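Local coordinates for metallo-beta-lactamase (Serratia marcescens, PDB 6K4X), which hydrolyses the beta-lactam ring of antibiotics as a zinc-dependent subclass B3 enzyme, here held with a sulfanylbenzoic acid inhibitor, at residues K61-S73 and M84-N98. Numbering follows the deposited sequence. Where two conformers were deposited one is given.
Sequences KLSDVKYILSTHS and MQKLTGATVLAGAAN. With ZN (zinc ion), chain B; D0U (4-azanyl-2-sulfanyl-benzoic acid), chain E.
I68 on strand 65-69 and V92 on strand 91-95 pair as parallel neighbours in a sheet of the metallo-beta-lactamase fold, the two strands belonging to a beta-alpha-beta crossover whose connection includes helix 81-88. Four backbone bonds join the strands: T91 N to K66 O, I68 N to T91 O, L93 N to I68 O and S70 N to L93 O.

The branched side chain of I68 bridges from the sheet to the helix. Its CB lies 4.3 Å from V92 CG2. CG1, anti to the carbonyl carbon (chi1 -59°), passes 3.8 Å from A90 CB, a single methyl that suits its spot because it rests close on the carbonyl oxygens V65 O and K66 O, 3.5 Å from each. An extended chi2 then carries CD1 to the helix backbone, 3.6 Å from Q85 N, with M84 CB also in contact. On the other face, Y67 and T91 lie side by side, while L93 CD1 meets both Y67 CD1 and L69 CD2, the two leucines lying side by side in the buried part of this face.

T88 suits the helix end because it has two different branches. CG2 packs 3.7 Å from V65 CB, whereas OG1 donates to M84 O and accepts from A90 N, forming an ST turn around G89, whose positive phi a glycine readily adopts. Q85 NE2 donates to A90 O, which lies in the plane of the Q85 amide, and so ties the helix to the start of the strand.

Beyond the strands, N98 ND2 and S70 OG share a water, and ND2 is also hydrogen-bonded to T151 OG1. N98 ND2 packs against H72 CB; D174 binds H72 ND1, leaving H72 NE2 to coordinate zinc at 2.0 Å alongside H74, H150 and the inhibitor's S1.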
loop_
_atom_site.group_PDB
_atom_site.type_symbol
_atom_site.label_atom_id
_atom_site.label_comp_id
_atom_site.label_asym_id
_atom_site.label_seq_id
_atom_site.Cartn_x
_atom_site.Cartn_y
_atom_site.Cartn_z
ATOM N N LYS A 61 15.505 -5.751 13.358
ATOM C CA LYS A 61 16.058 -4.463 13.733
ATOM C C LYS A 61 15.651 -3.390 12.731
ATOM O O LYS A 61 15.711 -3.600 11.517
ATOM C CB LYS A 61 17.582 -4.522 13.719
ATOM C CG LYS A 61 18.189 -5.497 14.716
ATOM C CD LYS A 61 19.698 -5.643 14.579
ATOM C CE LYS A 61 20.445 -4.349 14.810
ATOM N NZ LYS A 61 20.910 -3.756 13.533
ATOM N N LEU A 62 15.269 -2.228 13.248
ATOM C CA LEU A 62 14.870 -1.117 12.389
ATOM C C LEU A 62 16.027 -0.734 11.457
ATOM O O LEU A 62 15.818 -0.391 10.300
ATOM C CB LEU A 62 14.446 0.079 13.245
ATOM C CG LEU A 62 13.216 -0.142 14.121
ATOM C CD1 LEU A 62 12.773 1.170 14.748
ATOM C CD2 LEU A 62 12.080 -0.771 13.348
ATOM N N SER A 63 17.269 -0.803 11.944
ATOM C CA SER A 63 18.413 -0.377 11.154
ATOM C C SER A 63 18.635 -1.286 9.938
ATOM O O SER A 63 19.340 -0.907 9.023
ATOM C CB SER A 63 19.664 -0.308 11.998
ATOM O OG SER A 63 19.975 -1.563 12.523
ATOM N N ASP A 64 18.018 -2.466 9.951
ATOM C CA ASP A 64 18.121 -3.388 8.825
ATOM C C ASP A 64 17.047 -3.160 7.756
ATOM O O ASP A 64 17.097 -3.795 6.718
ATOM C CB ASP A 64 18.065 -4.829 9.304
ATOM C CG ASP A 64 19.368 -5.283 9.932
ATOM O OD1 ASP A 64 20.426 -4.686 9.634
ATOM O OD2 ASP A 64 19.291 -6.216 10.757
ATOM N N VAL A 65 16.115 -2.232 7.987
ATOM C CA VAL A 65 15.134 -1.864 6.960
ATOM C C VAL A 65 15.802 -0.889 5.988
ATOM O O VAL A 65 16.206 0.212 6.384
ATOM C CB VAL A 65 13.891 -1.222 7.585
ATOM C CG1 VAL A 65 12.911 -0.795 6.503
ATOM C CG2 VAL A 65 13.214 -2.135 8.602
ATOM N N LYS A 66 15.943 -1.299 4.730
ATOM C CA LYS A 66 16.747 -0.546 3.775
ATOM C C LYS A 66 15.913 0.299 2.816
ATOM O O LYS A 66 16.415 1.312 2.326
ATOM C CB LYS A 66 17.644 -1.494 2.979
ATOM C CG LYS A 66 18.582 -2.322 3.842
ATOM C CD LYS A 66 19.352 -1.552 4.885
ATOM C CE LYS A 66 20.278 -2.444 5.686
ATOM N NZ LYS A 66 20.982 -1.715 6.755
ATOM N N TYR A 67 14.681 -0.122 2.555
ATOM C CA TYR A 67 13.767 0.617 1.680
ATOM C C TYR A 67 12.408 0.680 2.357
ATOM O O TYR A 67 11.992 -0.303 3.004
ATOM C CB TYR A 67 13.577 -0.064 0.327
ATOM C CG TYR A 67 14.783 -0.027 -0.568
ATOM C CD1 TYR A 67 15.186 1.164 -1.130
ATOM C CD2 TYR A 67 15.516 -1.160 -0.865
ATOM C CE1 TYR A 67 16.280 1.243 -1.970
ATOM C CE2 TYR A 67 16.630 -1.099 -1.700
ATOM C CZ TYR A 67 17.012 0.109 -2.250
ATOM O OH TYR A 67 18.094 0.216 -3.088
ATOM N N ILE A 68 11.724 1.810 2.191
ATOM C CA ILE A 68 10.322 1.958 2.530
ATOM C C ILE A 68 9.609 2.270 1.217
ATOM O O ILE A 68 9.913 3.279 0.570
ATOM C CB ILE A 68 10.098 3.075 3.562
ATOM C CG1 ILE A 68 10.861 2.812 4.854
ATOM C CG2 ILE A 68 8.616 3.259 3.822
ATOM C CD1 ILE A 68 10.987 4.005 5.781
ATOM N N LEU A 69 8.649 1.439 0.855
ATOM C CA LEU A 69 7.895 1.578 -0.372
ATOM C C LEU A 69 6.564 2.234 -0.059
ATOM O O LEU A 69 5.876 1.782 0.848
ATOM C CB LEU A 69 7.672 0.200 -0.995
ATOM C CG LEU A 69 8.920 -0.661 -1.150
ATOM C CD1 LEU A 69 8.574 -1.947 -1.868
ATOM C CD2 LEU A 69 10.036 0.078 -1.846
ATOM N N SER A 70 6.170 3.234 -0.842
ATOM C CA SER A 70 4.919 3.950 -0.631
ATOM C C SER A 70 3.897 3.512 -1.672
ATOM O O SER A 70 4.177 3.565 -2.884
ATOM C CB SER A 70 5.163 5.433 -0.718
ATOM O OG SER A 70 3.941 6.172 -0.643
ATOM N N THR A 71 2.692 3.152 -1.226
ATOM C CA THR A 71 1.554 2.980 -2.148
ATOM C C THR A 71 1.099 4.353 -2.662
ATOM O O THR A 71 1.229 4.667 -3.846
ATOM C CB THR A 71 0.385 2.221 -1.503
ATOM O OG1 THR A 71 0.024 2.879 -0.284
ATOM C CG2 THR A 71 0.701 0.758 -1.262
ATOM N N HIS A 72 0.560 5.187 -1.767
ATOM C CA HIS A 72 0.218 6.531 -2.155
ATOM C C HIS A 72 0.324 7.485 -0.972
ATOM O O HIS A 72 0.360 7.100 0.195
ATOM C CB HIS A 72 -1.156 6.623 -2.846
ATOM C CG HIS A 72 -2.329 6.495 -1.937
ATOM N ND1 HIS A 72 -2.931 5.300 -1.672
ATOM C CD2 HIS A 72 -3.035 7.427 -1.246
ATOM C CE1 HIS A 72 -3.972 5.497 -0.879
ATOM N NE2 HIS A 72 -4.065 6.815 -0.565
ATOM N N SER A 73 0.350 8.773 -1.327
ATOM C CA SER A 73 0.779 9.861 -0.458
ATOM C C SER A 73 -0.404 10.575 0.194
ATOM O O SER A 73 -0.572 11.787 0.023
ATOM C CB SER A 73 1.617 10.799 -1.277
ATOM O OG SER A 73 0.971 11.142 -2.500
ATOM N N MET A 84 9.495 6.665 10.245
ATOM C CA MET A 84 10.134 5.373 9.974
ATOM C C MET A 84 11.442 5.569 9.197
ATOM O O MET A 84 12.422 4.857 9.435
ATOM C CB MET A 84 9.191 4.453 9.208
ATOM C CG MET A 84 7.988 3.937 10.009
ATOM S SD MET A 84 8.390 3.130 11.561
ATOM C CE MET A 84 9.763 2.090 11.038
ATOM N N GLN A 85 11.488 6.519 8.270
ATOM C CA GLN A 85 12.703 6.802 7.496
ATOM C C GLN A 85 13.825 7.222 8.454
ATOM O O GLN A 85 14.938 6.756 8.367
ATOM C CB GLN A 85 12.405 7.874 6.451
ATOM C CG GLN A 85 13.519 8.065 5.427
ATOM C CD GLN A 85 14.737 8.753 5.992
ATOM O OE1 GLN A 85 14.638 9.724 6.747
ATOM N NE2 GLN A 85 15.906 8.261 5.630
ATOM N N LYS A 86 13.504 8.086 9.417
ATOM C CA LYS A 86 14.487 8.560 10.396
ATOM C C LYS A 86 14.977 7.397 11.261
ATOM O O LYS A 86 16.161 7.303 11.574
ATOM C CB LYS A 86 13.865 9.618 11.311
ATOM C CG LYS A 86 13.674 10.982 10.678
ATOM C CD LYS A 86 13.055 11.992 11.613
ATOM C CE LYS A 86 11.556 11.836 11.747
ATOM N NZ LYS A 86 11.118 11.616 13.151
ATOM N N LEU A 87 14.057 6.539 11.699
ATOM C CA LEU A 87 14.408 5.444 12.614
ATOM C C LEU A 87 15.280 4.410 11.898
ATOM O O LEU A 87 16.065 3.719 12.561
ATOM C CB LEU A 87 13.158 4.770 13.179
ATOM C CG LEU A 87 12.361 5.571 14.207
ATOM C CD1 LEU A 87 11.038 4.887 14.480
ATOM C CD2 LEU A 87 13.148 5.754 15.492
ATOM N N THR A 88 15.096 4.221 10.590
ATOM C CA THR A 88 15.700 3.112 9.863
ATOM C C THR A 88 16.925 3.553 9.061
ATOM O O THR A 88 17.810 2.728 8.833
ATOM C CB THR A 88 14.704 2.467 8.893
ATOM O OG1 THR A 88 14.249 3.458 7.963
ATOM C CG2 THR A 88 13.530 1.842 9.622
ATOM N N GLY A 89 16.926 4.800 8.581
ATOM C CA GLY A 89 17.876 5.267 7.580
ATOM C C GLY A 89 17.516 4.848 6.165
ATOM O O GLY A 89 18.321 5.065 5.255
ATOM N N ALA A 90 16.332 4.255 5.953
ATOM C CA ALA A 90 15.934 3.695 4.671
ATOM C C ALA A 90 15.759 4.793 3.620
ATOM O O ALA A 90 15.527 5.966 3.916
ATOM C CB ALA A 90 14.658 2.903 4.844
ATOM N N THR A 91 15.798 4.350 2.375
ATOM C CA THR A 91 15.393 5.153 1.229
ATOM C C THR A 91 13.917 4.904 0.961
ATOM O O THR A 91 13.466 3.743 1.000
ATOM C CB THR A 91 16.213 4.804 -0.006
ATOM O OG1 THR A 91 17.568 5.142 0.301
ATOM C CG2 THR A 91 15.776 5.542 -1.245
ATOM N N VAL A 92 13.163 5.971 0.709
ATOM C CA VAL A 92 11.743 5.887 0.423
ATOM C C VAL A 92 11.541 5.887 -1.093
ATOM O O VAL A 92 12.042 6.775 -1.783
ATOM C CB VAL A 92 11.014 7.079 1.061
ATOM C CG1 VAL A 92 9.535 7.048 0.747
ATOM C CG2 VAL A 92 11.255 7.121 2.567
ATOM N N LEU A 93 10.791 4.912 -1.612
ATOM C CA LEU A 93 10.557 4.798 -3.037
ATOM C C LEU A 93 9.076 4.980 -3.328
ATOM O O LEU A 93 8.227 4.436 -2.628
ATOM C CB LEU A 93 11.016 3.443 -3.547
ATOM C CG LEU A 93 12.490 3.139 -3.345
ATOM C CD1 LEU A 93 12.829 1.764 -3.870
ATOM C CD2 LEU A 93 13.390 4.164 -3.987
ATOM N N ALA A 94 8.768 5.715 -4.400
ATOM C CA ALA A 94 7.407 6.063 -4.724
ATOM C C ALA A 94 7.273 6.315 -6.218
ATOM O O ALA A 94 8.252 6.614 -6.934
ATOM C CB ALA A 94 6.975 7.279 -3.949
ATOM N N GLY A 95 6.023 6.327 -6.673
ATOM C CA GLY A 95 5.741 6.753 -8.021
ATOM C C GLY A 95 6.159 8.193 -8.229
ATOM O O GLY A 95 6.068 9.021 -7.327
ATOM N N ALA A 96 6.612 8.511 -9.450
ATOM C CA ALA A 96 7.223 9.804 -9.761
ATOM C C ALA A 96 6.354 10.967 -9.308
ATOM O O ALA A 96 6.883 11.920 -8.753
ATOM C CB ALA A 96 7.500 9.901 -11.244
ATOM N N ALA A 97 5.054 10.908 -9.582
ATOM C CA ALA A 97 4.186 12.054 -9.346
ATOM C C ALA A 97 3.841 12.228 -7.867
ATOM O O ALA A 97 3.259 13.233 -7.522
ATOM C CB ALA A 97 2.924 11.912 -10.175
ATOM N N ASN A 98 4.160 11.262 -7.010
ATOM C CA ASN A 98 3.906 11.402 -5.565
ATOM C C ASN A 98 5.173 11.759 -4.778
ATOM O O ASN A 98 5.099 11.984 -3.566
ATOM C CB ASN A 98 3.308 10.123 -4.976
ATOM C CG ASN A 98 1.846 9.902 -5.329
ATOM O OD1 ASN A 98 1.218 10.719 -6.010
ATOM N ND2 ASN A 98 1.274 8.813 -4.847
HETATM ZN ZN ZN B . -5.784 7.791 -0.143
HETATM O O2 D0U E . -7.177 4.833 0.525
HETATM C C7 D0U E . -8.381 4.993 0.227
HETATM O O1 D0U E . -8.999 4.182 -0.522
HETATM C C3 D0U E . -9.149 6.164 0.726
HETATM C C2 D0U E . -10.558 6.107 0.540
HETATM C C4 D0U E . -8.566 7.274 1.364
HETATM S S1 D0U E . -6.936 7.524 1.802
HETATM C C5 D0U E . -9.436 8.316 1.755
HETATM C C6 D0U E . -10.818 8.272 1.556
HETATM N N1 D0U E . -11.641 9.302 1.991
HETATM C C1 D0U E . -11.361 7.161 0.975
HETATM O O HOH W 1 20.682 1.554 9.178
HETATM O O HOH W 2 18.589 1.684 6.416
HETATM O O HOH W 3 3.945 5.578 -4.803
HETATM O O HOH W 4 3.257 7.549 -3.006
#